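Local coordinates for protein cadherin-23 (Mus musculus, PDB 5VH2) that binds calcium ions at the junction of its extracellular cadherin repeats and probably mediates cell adhesion in the mechanotransduction of hearing, at residues N105-A110 and D141-I146; Y148-Y153 and L187-D192; I132-A137 and T168-V173; D69-E74 and V101-E106; S50-K55 and Y79-S84. The protein carries 1 engineered substitution. All coordinates share one frame; numbering follows the deposited sequence.

Interaction 1 of 5, residues N105-A110 and D141-I146; sequences NELDEA and DNLNQI. With CA (calcium ion), chain F; NA (sodium ion), chain H; CA (calcium ion), chain G.
Asp141 sets its carboxylate into the bend of segment 105-110, the close-packed part of the contact. Asp141 OD2 accepts from Glu109 N at 2.9 Å, using its syn lone pair. Asp108 N, 3.1 Å from Asp141 OD1, comes in from above the carboxylate plane. Both oxygens also bind metals. OD1 shares a calcium ion with Asn105 OD1, Glu106 O and Asp108 OD1. Asp108 OD1 also reaches a second calcium ion, which Glu109 OE1 binds. Asp141 OD2 shares a sodium ion with Glu109 O and Ala110 O. This is the ion-binding linker between two successive cadherin repeats. Glu20 and Glu74 complete the first calcium site, Asp193 and the engineered Asp139 the sodium site. Both ends of the Asn105 amide are used: OD1 meets calcium at 2.2 Å, and ND2 donates to Asp141 O at 2.6 Å. The other side is looser and mostly apolar. Leu143 CD1 lies 3.9 Å from Leu107 CB, and Leu143 is exposed. Leu107 CD2 approaches ND2 of Asn144, whose amide is hydrogen-bonded to Asp193.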
# COMPACT_ATOMS: atom_id res chain seq x y z
N ASN A 105 -2.34 2.08 -6.72
CA ASN A 105 -2.41 2.04 -5.26
C ASN A 105 -3.71 1.36 -4.83
O ASN A 105 -4.79 1.72 -5.28
CB ASN A 105 -2.34 3.44 -4.70
CG ASN A 105 -2.23 3.46 -3.18
OD1 ASN A 105 -1.83 2.46 -2.54
ND2 ASN A 105 -2.58 4.60 -2.58
N GLU A 106 -3.58 0.33 -4.01
CA GLU A 106 -4.71 -0.32 -3.41
C GLU A 106 -4.56 -0.27 -1.91
O GLU A 106 -3.46 -0.02 -1.40
CB GLU A 106 -4.75 -1.77 -3.83
CG GLU A 106 -4.73 -2.04 -5.32
CD GLU A 106 -5.08 -3.50 -5.61
OE1 GLU A 106 -6.28 -3.85 -5.53
OE2 GLU A 106 -4.14 -4.30 -5.84
N LEU A 107 -5.65 -0.52 -1.21
CA LEU A 107 -5.67 -0.48 0.24
C LEU A 107 -5.07 -1.75 0.82
O LEU A 107 -5.77 -2.72 1.10
CB LEU A 107 -7.11 -0.30 0.70
CG LEU A 107 -7.30 0.16 2.15
CD1 LEU A 107 -6.97 1.64 2.38
CD2 LEU A 107 -8.74 -0.13 2.52
N ASP A 108 -3.76 -1.71 1.03
CA ASP A 108 -2.99 -2.84 1.56
C ASP A 108 -2.02 -2.47 2.70
O ASP A 108 -1.10 -3.22 3.01
CB ASP A 108 -2.20 -3.48 0.41
CG ASP A 108 -1.11 -2.56 -0.15
OD1 ASP A 108 -1.20 -1.32 -0.01
OD2 ASP A 108 -0.15 -3.07 -0.75
N GLU A 109 -2.22 -1.31 3.32
CA GLU A 109 -1.27 -0.83 4.33
C GLU A 109 -2.00 -0.38 5.58
O GLU A 109 -3.21 -0.20 5.55
CB GLU A 109 -0.42 0.34 3.81
CG GLU A 109 0.40 0.05 2.57
CD GLU A 109 1.53 -0.90 2.82
OE1 GLU A 109 2.19 -1.27 1.84
OE2 GLU A 109 1.76 -1.28 3.98
N ALA A 110 -1.24 -0.17 6.65
CA ALA A 110 -1.78 0.14 7.97
C ALA A 110 -2.08 1.64 8.09
O ALA A 110 -2.48 2.28 7.10
CB ALA A 110 -0.82 -0.35 9.06
N ASP A 141 -2.09 4.35 3.14
CA ASP A 141 -2.46 4.20 1.72
C ASP A 141 -2.93 5.48 1.04
O ASP A 141 -2.92 5.55 -0.20
CB ASP A 141 -3.56 3.15 1.54
CG ASP A 141 -3.11 1.75 1.84
OD1 ASP A 141 -2.40 1.13 1.01
OD2 ASP A 141 -3.48 1.26 2.94
N ASN A 142 -3.38 6.46 1.85
CA ASN A 142 -3.90 7.74 1.35
C ASN A 142 -5.13 7.57 0.46
O ASN A 142 -5.35 8.33 -0.47
CB ASN A 142 -2.78 8.51 0.65
CG ASN A 142 -1.69 8.93 1.62
OD1 ASN A 142 -1.96 9.14 2.79
ND2 ASN A 142 -0.47 9.09 1.13
N LEU A 143 -5.94 6.56 0.78
CA LEU A 143 -7.21 6.30 0.10
C LEU A 143 -8.41 6.60 0.99
O LEU A 143 -9.32 7.31 0.57
CB LEU A 143 -7.26 4.86 -0.35
CG LEU A 143 -6.18 4.37 -1.34
CD1 LEU A 143 -6.17 2.87 -1.39
CD2 LEU A 143 -6.44 4.89 -2.74
N ASN A 144 -8.40 6.11 2.23
CA ASN A 144 -9.59 6.14 3.09
C ASN A 144 -9.48 7.04 4.33
O ASN A 144 -8.41 7.37 4.83
CB ASN A 144 -9.92 4.70 3.56
CG ASN A 144 -10.44 3.82 2.43
OD1 ASN A 144 -10.58 4.28 1.31
ND2 ASN A 144 -10.72 2.57 2.74
N GLN A 145 -10.63 7.40 4.85
CA GLN A 145 -10.70 8.05 6.14
C GLN A 145 -10.84 7.01 7.26
O GLN A 145 -11.43 5.97 7.11
CB GLN A 145 -11.83 9.08 6.18
CG GLN A 145 -11.57 10.27 5.30
CD GLN A 145 -10.40 11.12 5.76
OE1 GLN A 145 -9.61 11.55 4.93
NE2 GLN A 145 -10.28 11.37 7.09
N ILE A 146 -10.27 7.37 8.39
CA ILE A 146 -10.22 6.53 9.55
C ILE A 146 -11.57 6.54 10.29
O ILE A 146 -12.29 7.55 10.30
CB ILE A 146 -9.10 7.03 10.50
CG1 ILE A 146 -7.73 7.03 9.80
CG2 ILE A 146 -9.02 6.21 11.76
CD1 ILE A 146 -7.35 5.71 9.17
CA CA F . -1.34 0.85 -1.18
NA NA H . -3.97 2.03 5.43
CA CA G . 1.41 -1.05 -0.34

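Interaction 2 of 5, residues Y148-Y153 and L187-D192; sequences YRFDAY and LTVVAD
Arg149 starts with CG between the backbone N and the carbonyl carbon (chi1 70°), and a bend at chi3 (146°) places NE beside Asp192 on the neighbouring strand. The grip is side-on and uses two nitrogens. Arg149 NE donates to Asp192 OD2 at 2.8 Å, and Arg149 NH1 donates to Asp192 OD1 at 2.9 Å. The guanidinium and carboxylate planes are only 15° apart, though both oxygens are tilted out of the guanidinium plane. Val190 lies alongside Arg149, and its CG1 sits over one guanidinium face, offset toward the rim. The strands that carry these side chains run antiparallel. Arg149 and Val190 form a hydrogen-bonded pair, with Val190 N 2.8 Å from Arg149 O. Asp151 N adds a bond to Thr188 O at 3.0 Å. Tyr148, Phe150, Val189 and Ala191 point to the opposite face, into the cadherin beta sandwich. There Phe150 CE1 meets Leu187 CD1 at 3.6 Å, and Val189 CG2 comes to the edge of the same ring. The Tyr148 hydroxyl is hydrogen-bonded to Ala137 N in the facing sheet. One face of this strand pair is thus held by apolar packing. On the other, where Arg149 is exposed, two nitrogens hold the carboxylate side-on and so probably limit the rotation of both groups.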
# COMPACT_ATOMS: atom_id res chain seq x y z
N TYR A 148 -12.92 5.48 14.31
CA TYR A 148 -12.33 5.27 15.62
C TYR A 148 -13.29 4.52 16.54
O TYR A 148 -14.48 4.77 16.53
CB TYR A 148 -11.90 6.61 16.23
CG TYR A 148 -10.98 7.43 15.32
CD1 TYR A 148 -11.51 8.20 14.28
CD2 TYR A 148 -9.59 7.43 15.48
CE1 TYR A 148 -10.69 8.95 13.45
CE2 TYR A 148 -8.76 8.18 14.64
CZ TYR A 148 -9.33 8.95 13.64
OH TYR A 148 -8.57 9.71 12.80
N ARG A 149 -12.75 3.59 17.32
CA ARG A 149 -13.50 2.91 18.38
C ARG A 149 -12.57 2.46 19.51
O ARG A 149 -11.37 2.24 19.27
CB ARG A 149 -14.20 1.68 17.80
CG ARG A 149 -13.25 0.54 17.42
CD ARG A 149 -13.98 -0.62 16.82
NE ARG A 149 -13.16 -1.25 15.79
CZ ARG A 149 -12.32 -2.27 15.99
NH1 ARG A 149 -11.63 -2.77 14.97
NH2 ARG A 149 -12.11 -2.77 17.21
N PHE A 150 -13.13 2.23 20.68
CA PHE A 150 -12.38 1.59 21.75
C PHE A 150 -12.31 0.11 21.48
O PHE A 150 -13.23 -0.45 20.92
CB PHE A 150 -12.97 1.79 23.15
CG PHE A 150 -12.97 3.22 23.60
CD1 PHE A 150 -11.82 3.98 23.51
CD2 PHE A 150 -14.12 3.81 24.13
CE1 PHE A 150 -11.82 5.31 23.89
CE2 PHE A 150 -14.15 5.15 24.48
CZ PHE A 150 -12.97 5.89 24.40
N ASP A 151 -11.18 -0.47 21.85
CA ASP A 151 -10.91 -1.85 21.57
C ASP A 151 -11.72 -2.73 22.55
O ASP A 151 -12.28 -2.27 23.57
CB ASP A 151 -9.41 -2.12 21.59
CG ASP A 151 -8.85 -2.38 22.97
OD1 ASP A 151 -9.19 -1.63 23.95
OD2 ASP A 151 -8.05 -3.35 23.08
N ALA A 152 -11.77 -4.00 22.19
CA ALA A 152 -12.55 -5.02 22.90
C ALA A 152 -12.18 -5.14 24.36
O ALA A 152 -13.05 -5.45 25.20
CB ALA A 152 -12.41 -6.39 22.25
N TYR A 153 -10.89 -4.94 24.66
CA TYR A 153 -10.37 -5.19 26.02
C TYR A 153 -10.47 -3.96 26.90
O TYR A 153 -10.11 -4.05 28.07
CB TYR A 153 -8.91 -5.62 25.95
CG TYR A 153 -8.61 -6.82 25.08
CD1 TYR A 153 -8.83 -8.12 25.56
CD2 TYR A 153 -7.98 -6.68 23.85
CE1 TYR A 153 -8.50 -9.24 24.81
CE2 TYR A 153 -7.65 -7.79 23.08
CZ TYR A 153 -7.91 -9.07 23.57
OH TYR A 153 -7.58 -10.19 22.84
N LEU A 187 -7.05 3.92 28.08
CA LEU A 187 -7.89 3.48 26.94
C LEU A 187 -7.04 3.07 25.73
O LEU A 187 -5.98 3.66 25.51
CB LEU A 187 -8.86 4.57 26.51
CG LEU A 187 -9.52 5.35 27.64
CD1 LEU A 187 -10.60 6.25 27.09
CD2 LEU A 187 -10.12 4.46 28.72
N THR A 188 -7.52 2.11 24.96
CA THR A 188 -6.85 1.64 23.75
C THR A 188 -7.76 1.90 22.55
O THR A 188 -8.82 1.28 22.44
CB THR A 188 -6.53 0.14 23.86
OG1 THR A 188 -5.53 -0.06 24.85
CG2 THR A 188 -6.06 -0.47 22.51
N VAL A 189 -7.35 2.81 21.67
CA VAL A 189 -8.21 3.20 20.54
C VAL A 189 -7.75 2.50 19.27
O VAL A 189 -6.56 2.45 18.97
CB VAL A 189 -8.20 4.73 20.32
CG1 VAL A 189 -9.11 5.11 19.16
CG2 VAL A 189 -8.63 5.46 21.58
N VAL A 190 -8.69 1.92 18.54
CA VAL A 190 -8.39 1.34 17.25
C VAL A 190 -8.78 2.32 16.16
O VAL A 190 -9.87 2.91 16.20
CB VAL A 190 -9.15 0.03 17.04
CG1 VAL A 190 -8.96 -0.47 15.62
CG2 VAL A 190 -8.65 -1.02 18.03
N ALA A 191 -7.90 2.45 15.17
CA ALA A 191 -8.14 3.22 13.95
C ALA A 191 -8.29 2.25 12.78
O ALA A 191 -7.33 1.55 12.39
CB ALA A 191 -6.98 4.17 13.71
N ASP A 192 -9.50 2.16 12.24
CA ASP A 192 -9.80 1.22 11.14
C ASP A 192 -9.83 1.99 9.82
O ASP A 192 -10.49 3.04 9.72
CB ASP A 192 -11.16 0.57 11.38
CG ASP A 192 -11.21 -0.25 12.70
OD1 ASP A 192 -10.43 -1.22 12.82
OD2 ASP A 192 -12.05 0.04 13.61

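Interaction 3 of 5, residues I132-A137 and T168-V173; sequences IVRVQA and TGVITV
Strands 131-139 and 170-173 are neighbours in one sheet of the second cadherin repeat, and Ile132 and Ile171 begin their antiparallel pairing. Ile132 N donates to Ile171 O at 3.0 Å, and Ile171 N donates back to Val133 O. Arg134 and Val170 follow as a non-hydrogen-bonded pair. Beyond them, Val135 N hydrogen-bonds to Gly169 O at 2.8 Å. Gly169 CA makes a CA-H...O contact with Val135 O. Arg134 has CG anti to the backbone N (chi1 -171°), and its chain runs extended to NE. Arg134 NE donates to Thr168 O at 2.8 Å; the oxygen is at the guanidinium edge, tilted somewhat from its plane. NH1 adds a weak bond to that oxygen. Val170 CG2 packs on the aliphatic part, 3.6 Å from Arg134 CG. On the other face, Val133 and Ile171 lie side by side, with Val133 CG1 4.1 Å from Ile171 CD1. Both also touch Val204 of strand 200-209 in the facing sheet. Ile132 CD1 meets Val173 CG2 at 3.5 Å. Thr168 OG1 accepts from Val170 N, an ST turn that leads into the strand. Such pairing within one sheet, with valines and isoleucines turned to the other, is typical of the cadherin beta sandwich.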
# COMPACT_ATOMS: atom_id res chain seq x y z
N ILE A 132 -12.37 15.89 25.72
CA ILE A 132 -11.23 15.53 26.58
C ILE A 132 -9.90 15.61 25.83
O ILE A 132 -8.91 16.13 26.35
CB ILE A 132 -11.40 14.08 27.11
CG1 ILE A 132 -12.70 13.94 27.89
CG2 ILE A 132 -10.24 13.69 28.01
CD1 ILE A 132 -12.86 15.00 28.95
N VAL A 133 -9.89 15.00 24.66
CA VAL A 133 -8.70 14.93 23.80
C VAL A 133 -9.19 14.37 22.45
O VAL A 133 -10.32 13.86 22.36
CB VAL A 133 -7.59 14.03 24.41
CG1 VAL A 133 -7.95 12.56 24.27
CG2 VAL A 133 -6.21 14.33 23.80
N ARG A 134 -8.36 14.47 21.42
CA ARG A 134 -8.74 13.95 20.12
C ARG A 134 -7.70 13.04 19.49
O ARG A 134 -6.55 13.44 19.30
CB ARG A 134 -9.04 15.09 19.18
CG ARG A 134 -9.65 14.61 17.89
CD ARG A 134 -9.74 15.72 16.87
NE ARG A 134 -10.14 15.16 15.59
CZ ARG A 134 -10.39 15.88 14.51
NH1 ARG A 134 -10.78 15.26 13.41
NH2 ARG A 134 -10.29 17.21 14.54
N VAL A 135 -8.13 11.82 19.16
CA VAL A 135 -7.24 10.88 18.48
C VAL A 135 -7.48 11.08 17.00
O VAL A 135 -8.62 11.17 16.58
CB VAL A 135 -7.53 9.41 18.84
CG1 VAL A 135 -6.68 8.46 18.00
CG2 VAL A 135 -7.31 9.20 20.33
N GLN A 136 -6.39 11.16 16.25
CA GLN A 136 -6.42 11.41 14.82
C GLN A 136 -5.38 10.50 14.20
O GLN A 136 -4.27 10.38 14.70
CB GLN A 136 -6.08 12.88 14.51
CG GLN A 136 -7.21 13.85 14.77
CD GLN A 136 -6.78 15.30 14.58
OE1 GLN A 136 -6.52 16.01 15.56
NE2 GLN A 136 -6.70 15.75 13.32
N ALA A 137 -5.76 9.89 13.08
CA ALA A 137 -4.92 8.92 12.40
C ALA A 137 -5.04 9.08 10.88
O ALA A 137 -5.99 9.68 10.36
CB ALA A 137 -5.27 7.52 12.87
N THR A 168 -14.71 11.71 14.09
CA THR A 168 -13.73 12.71 14.45
C THR A 168 -12.62 12.14 15.31
O THR A 168 -11.53 12.73 15.39
CB THR A 168 -14.36 13.91 15.17
OG1 THR A 168 -14.89 13.48 16.43
CG2 THR A 168 -15.45 14.53 14.30
N GLY A 169 -12.87 11.03 15.99
CA GLY A 169 -11.92 10.51 16.96
C GLY A 169 -11.83 11.35 18.24
O GLY A 169 -10.87 11.21 19.01
N VAL A 170 -12.82 12.19 18.46
CA VAL A 170 -12.88 13.02 19.66
C VAL A 170 -13.44 12.17 20.79
O VAL A 170 -14.50 11.53 20.63
CB VAL A 170 -13.76 14.29 19.47
CG1 VAL A 170 -14.01 15.00 20.79
CG2 VAL A 170 -13.11 15.27 18.50
N ILE A 171 -12.73 12.15 21.92
CA ILE A 171 -13.20 11.44 23.09
C ILE A 171 -13.92 12.46 23.96
O ILE A 171 -13.39 13.57 24.20
CB ILE A 171 -12.03 10.81 23.86
CG1 ILE A 171 -11.48 9.63 23.06
CG2 ILE A 171 -12.47 10.35 25.24
CD1 ILE A 171 -10.13 9.13 23.55
N THR A 172 -15.12 12.10 24.43
CA THR A 172 -15.95 12.98 25.27
C THR A 172 -16.32 12.31 26.58
O THR A 172 -16.14 11.10 26.75
CB THR A 172 -17.24 13.38 24.57
OG1 THR A 172 -17.86 12.20 24.01
CG2 THR A 172 -16.95 14.43 23.47
N VAL A 173 -16.85 13.09 27.51
CA VAL A 173 -17.38 12.51 28.75
C VAL A 173 -18.82 12.01 28.53
O VAL A 173 -19.71 12.74 28.08
CB VAL A 173 -17.26 13.52 29.91
CG1 VAL A 173 -17.98 13.03 31.14
CG2 VAL A 173 -15.80 13.72 30.24

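Interaction 4 of 5, residues D69-E74 and V101-E106; sequences DYLDYE and VTLLNE. With CA (calcium ion), chain F; CA (calcium ion), chain G.
Leu71 opens the contact with its CB 4.0 Å from CD1 of Leu103. Leu18 of strand 12-19 touches both leucines. Asp72 turns away from strand 101-104 and binds a calcium ion through OD1, at 2.5 Å; its OD2 is hydrogen-bonded to Thr75. OD1 also accepts from Glu74 N, which makes an Asx turn. Tyr73 has CG anti to the backbone N (chi1 -174°), and its ring lies against Asn105. CB of Asn105 sits over the centre of the Tyr73 ring at 3.4 Å, a CH-pi contact. The amide and ring planes are 9° apart and stacked. Leu103 O comes to the edge of the same ring. The run Asp72 to Glu74 is part of the calcium-binding end of a cadherin repeat, where a loop meets the start of the linker. Glu74 then bridges two calcium ions. Glu74 OE1 lies 2.6 Å from the calcium ion that Asn105 OD1 and Glu106 O also bind. OE2 binds that ion and the one held by Asp72, where Glu20, Asp108 and Glu109 complete the site.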
# COMPACT_ATOMS: atom_id res chain seq x y z
N ASP A 69 8.20 -11.29 -8.12
CA ASP A 69 7.78 -11.27 -6.69
C ASP A 69 6.82 -10.13 -6.45
O ASP A 69 6.16 -9.70 -7.38
CB ASP A 69 8.94 -11.41 -5.63
CG ASP A 69 9.74 -10.17 -5.43
OD1 ASP A 69 9.88 -9.39 -6.38
OD2 ASP A 69 10.36 -10.04 -4.35
N TYR A 70 6.63 -9.76 -5.19
CA TYR A 70 5.52 -8.91 -4.85
C TYR A 70 5.84 -7.46 -5.21
O TYR A 70 7.03 -7.07 -5.33
CB TYR A 70 5.21 -9.06 -3.38
CG TYR A 70 4.81 -10.48 -3.07
CD1 TYR A 70 3.64 -10.99 -3.61
CD2 TYR A 70 5.59 -11.33 -2.27
CE1 TYR A 70 3.20 -12.28 -3.30
CE2 TYR A 70 5.21 -12.64 -2.02
CZ TYR A 70 4.00 -13.10 -2.54
OH TYR A 70 3.58 -14.40 -2.33
N LEU A 71 4.77 -6.72 -5.50
CA LEU A 71 4.90 -5.31 -5.83
C LEU A 71 4.43 -4.48 -4.66
O LEU A 71 3.83 -5.02 -3.73
CB LEU A 71 4.12 -4.95 -7.10
CG LEU A 71 4.51 -5.76 -8.34
CD1 LEU A 71 3.40 -5.64 -9.38
CD2 LEU A 71 5.83 -5.25 -8.88
N ASP A 72 4.83 -3.21 -4.68
CA ASP A 72 4.44 -2.28 -3.64
C ASP A 72 4.41 -0.83 -4.17
O ASP A 72 5.46 -0.22 -4.49
CB ASP A 72 5.39 -2.44 -2.47
CG ASP A 72 4.95 -1.68 -1.23
OD1 ASP A 72 3.79 -1.17 -1.19
OD2 ASP A 72 5.78 -1.62 -0.30
N TYR A 73 3.19 -0.27 -4.24
CA TYR A 73 3.01 1.13 -4.60
C TYR A 73 3.81 2.05 -3.69
O TYR A 73 4.48 2.99 -4.15
CB TYR A 73 1.54 1.50 -4.51
CG TYR A 73 1.23 2.89 -4.99
CD1 TYR A 73 1.00 3.14 -6.34
CD2 TYR A 73 1.13 3.95 -4.11
CE1 TYR A 73 0.71 4.40 -6.80
CE2 TYR A 73 0.84 5.23 -4.57
CZ TYR A 73 0.63 5.45 -5.93
OH TYR A 73 0.35 6.70 -6.43
N GLU A 74 3.77 1.74 -2.41
CA GLU A 74 4.44 2.55 -1.38
C GLU A 74 5.95 2.43 -1.38
O GLU A 74 6.60 3.22 -0.72
CB GLU A 74 3.89 2.18 0.01
CG GLU A 74 2.51 2.76 0.36
CD GLU A 74 1.33 2.10 -0.37
OE1 GLU A 74 0.34 2.82 -0.64
OE2 GLU A 74 1.38 0.89 -0.69
N VAL A 101 5.70 0.42 -16.80
CA VAL A 101 4.66 -0.11 -15.91
C VAL A 101 4.41 0.87 -14.77
O VAL A 101 5.34 1.25 -14.07
CB VAL A 101 5.09 -1.46 -15.32
CG1 VAL A 101 3.96 -2.07 -14.49
CG2 VAL A 101 5.49 -2.43 -16.44
N THR A 102 3.16 1.32 -14.61
CA THR A 102 2.75 2.10 -13.44
C THR A 102 1.77 1.27 -12.60
O THR A 102 1.02 0.45 -13.14
CB THR A 102 2.08 3.43 -13.79
OG1 THR A 102 0.82 3.19 -14.39
CG2 THR A 102 2.90 4.24 -14.74
N LEU A 103 1.83 1.47 -11.29
CA LEU A 103 1.08 0.65 -10.34
C LEU A 103 -0.15 1.37 -9.82
O LEU A 103 -0.16 2.60 -9.66
CB LEU A 103 1.97 0.30 -9.15
CG LEU A 103 3.18 -0.60 -9.35
CD1 LEU A 103 3.66 -1.10 -8.01
CD2 LEU A 103 2.81 -1.79 -10.22
N LEU A 104 -1.18 0.60 -9.51
CA LEU A 104 -2.42 1.12 -8.96
C LEU A 104 -2.33 0.97 -7.44
O LEU A 104 -2.20 -0.14 -6.93
CB LEU A 104 -3.61 0.33 -9.53
CG LEU A 104 -4.98 0.41 -8.86
CD1 LEU A 104 -5.48 1.83 -8.84
CD2 LEU A 104 -5.96 -0.46 -9.62
N ASN A 105 -2.34 2.08 -6.72
CA ASN A 105 -2.41 2.04 -5.26
C ASN A 105 -3.71 1.36 -4.83
O ASN A 105 -4.79 1.72 -5.28
CB ASN A 105 -2.34 3.44 -4.70
CG ASN A 105 -2.23 3.46 -3.18
OD1 ASN A 105 -1.83 2.46 -2.54
ND2 ASN A 105 -2.58 4.60 -2.58
N GLU A 106 -3.58 0.33 -4.01
CA GLU A 106 -4.71 -0.32 -3.41
C GLU A 106 -4.56 -0.27 -1.91
O GLU A 106 -3.46 -0.02 -1.40
CB GLU A 106 -4.75 -1.77 -3.83
CG GLU A 106 -4.73 -2.04 -5.32
CD GLU A 106 -5.08 -3.50 -5.61
OE1 GLU A 106 -6.28 -3.85 -5.53
OE2 GLU A 106 -4.14 -4.30 -5.84
CA CA F . -1.34 0.85 -1.18
CA CA G . 1.41 -1.05 -0.34

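Interaction 5 of 5, residues S50-K55 and Y79-S84; sequences SGAEGK and YLMNVS
Ser50 and Asn82 form an antiparallel hydrogen-bonded pair, with Asn82 N 2.8 Å from Ser50 O; past this pair segment 50-55 leaves the strand and folds into a type I' turn from Ala52 to Lys55. Lys55 N closes the turn on Ala52 O at 3.1 Å. Ser50 O also receives a CA-H...O contact from Met81. Gly51 lies across from Met81, where the two CA atoms are 4.2 Å apart. Gly51 O comes to the edge of the Tyr79 ring, in plane, 3.8 Å from Tyr79 CD2. Met81 packs against the start of the turn. Met81 CG meets Ala52 N at 3.5 Å, and Met81 SD, 3.7 Å from Ala52 CB, touches that methyl group. Lys55 crosses Tyr79 obliquely. Its chain has CG anti to its own carbonyl carbon (chi1 -47°), and Lys55 CG lies 3.7 Å from Tyr79 OH. The ammonium group goes elsewhere, to Tyr70 O. The contact lies where strand 44-50, outermost in its sheet, ends and the chain passes to strand 56-58 of the facing sheet. Phe56 of that strand meets the Tyr79 ring edge-to-face, and on the other side strand 78-87 pairs with strand 94-104.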
# COMPACT_ATOMS: atom_id res chain seq x y z
N SER A 50 17.64 -3.91 -18.33
CA SER A 50 17.63 -3.11 -17.10
C SER A 50 16.21 -2.74 -16.68
O SER A 50 15.30 -2.69 -17.51
CB SER A 50 18.45 -1.81 -17.30
OG SER A 50 17.80 -0.93 -18.22
N GLY A 51 16.04 -2.41 -15.40
CA GLY A 51 14.90 -1.62 -14.94
C GLY A 51 13.79 -2.41 -14.29
O GLY A 51 12.82 -1.85 -13.80
N ALA A 52 13.93 -3.73 -14.27
CA ALA A 52 12.89 -4.57 -13.69
C ALA A 52 13.05 -4.66 -12.18
O ALA A 52 12.12 -5.03 -11.47
CB ALA A 52 12.96 -5.94 -14.33
N GLU A 53 14.26 -4.39 -11.69
CA GLU A 53 14.57 -4.42 -10.26
C GLU A 53 14.07 -5.68 -9.53
O GLU A 53 13.55 -5.58 -8.45
CB GLU A 53 14.08 -3.13 -9.60
CG GLU A 53 14.97 -1.92 -9.92
CD GLU A 53 14.53 -0.63 -9.26
OE1 GLU A 53 13.78 -0.65 -8.24
OE2 GLU A 53 14.83 0.44 -9.82
N GLY A 54 14.24 -6.84 -10.15
CA GLY A 54 13.92 -8.14 -9.54
C GLY A 54 12.44 -8.49 -9.44
O GLY A 54 12.10 -9.48 -8.78
N LYS A 55 11.58 -7.67 -10.04
CA LYS A 55 10.10 -7.85 -9.99
C LYS A 55 9.51 -8.43 -11.28
O LYS A 55 8.37 -8.89 -11.26
CB LYS A 55 9.36 -6.53 -9.75
CG LYS A 55 9.93 -5.68 -8.64
CD LYS A 55 9.45 -6.06 -7.26
CE LYS A 55 10.56 -5.85 -6.24
NZ LYS A 55 10.21 -6.46 -4.94
N TYR A 79 7.93 1.54 -13.10
CA TYR A 79 9.11 0.81 -13.59
C TYR A 79 9.29 1.13 -15.08
O TYR A 79 8.30 1.22 -15.82
CB TYR A 79 8.89 -0.70 -13.44
CG TYR A 79 8.80 -1.15 -12.01
CD1 TYR A 79 7.59 -1.11 -11.31
CD2 TYR A 79 9.93 -1.60 -11.34
CE1 TYR A 79 7.52 -1.51 -9.99
CE2 TYR A 79 9.88 -1.96 -9.99
CZ TYR A 79 8.68 -1.90 -9.33
OH TYR A 79 8.63 -2.28 -8.01
N LEU A 80 10.54 1.31 -15.52
CA LEU A 80 10.83 1.47 -16.95
C LEU A 80 11.93 0.48 -17.37
O LEU A 80 13.13 0.70 -17.11
CB LEU A 80 11.24 2.91 -17.28
CG LEU A 80 11.58 3.21 -18.76
CD1 LEU A 80 10.33 3.24 -19.65
CD2 LEU A 80 12.38 4.50 -18.93
N MET A 81 11.51 -0.59 -18.06
CA MET A 81 12.41 -1.70 -18.37
C MET A 81 12.92 -1.58 -19.78
O MET A 81 12.17 -1.23 -20.67
CB MET A 81 11.67 -3.03 -18.27
CG MET A 81 11.53 -3.56 -16.87
SD MET A 81 10.36 -4.88 -16.74
CE MET A 81 8.81 -3.98 -16.88
N ASN A 82 14.19 -1.94 -19.98
CA ASN A 82 14.79 -1.93 -21.32
C ASN A 82 14.80 -3.33 -21.82
O ASN A 82 15.36 -4.22 -21.13
CB ASN A 82 16.23 -1.45 -21.27
CG ASN A 82 16.35 0.05 -21.29
OD1 ASN A 82 15.82 0.73 -20.44
ND2 ASN A 82 17.07 0.57 -22.26
N VAL A 83 14.25 -3.54 -23.02
CA VAL A 83 14.17 -4.90 -23.58
C VAL A 83 14.95 -4.98 -24.89
O VAL A 83 14.92 -4.04 -25.70
CB VAL A 83 12.70 -5.29 -23.81
CG1 VAL A 83 12.59 -6.68 -24.42
CG2 VAL A 83 11.94 -5.29 -22.50
N SER A 84 15.63 -6.10 -25.11
CA SER A 84 16.29 -6.37 -26.39
C SER A 84 15.66 -7.60 -27.08
O SER A 84 15.15 -8.54 -26.42
CB SER A 84 17.78 -6.58 -26.19
OG SER A 84 18.06 -7.85 -25.60

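Interactions 1 and 4 share Asn105, Glu106 and two calcium ions, so the repeat junction is held mainly by oxygens bound to metal. Interaction 1 is a surface contact of loops. The other four are partly buried, and interaction 4 adds leucine packing to its metal bonds. Interactions 2 and 3 lie in the two sheets of one repeat and rest on strand pairing and apolar side chains. They meet where the Tyr148 ring packs against Gly169. Ile146 links interaction 1 to both. Interaction 5 belongs to the other repeat and joins a turn to a strand. It reaches interaction 4 through neighbouring strands 78-87 and 94-104. Its centre is about 44 Å from that of interaction 2.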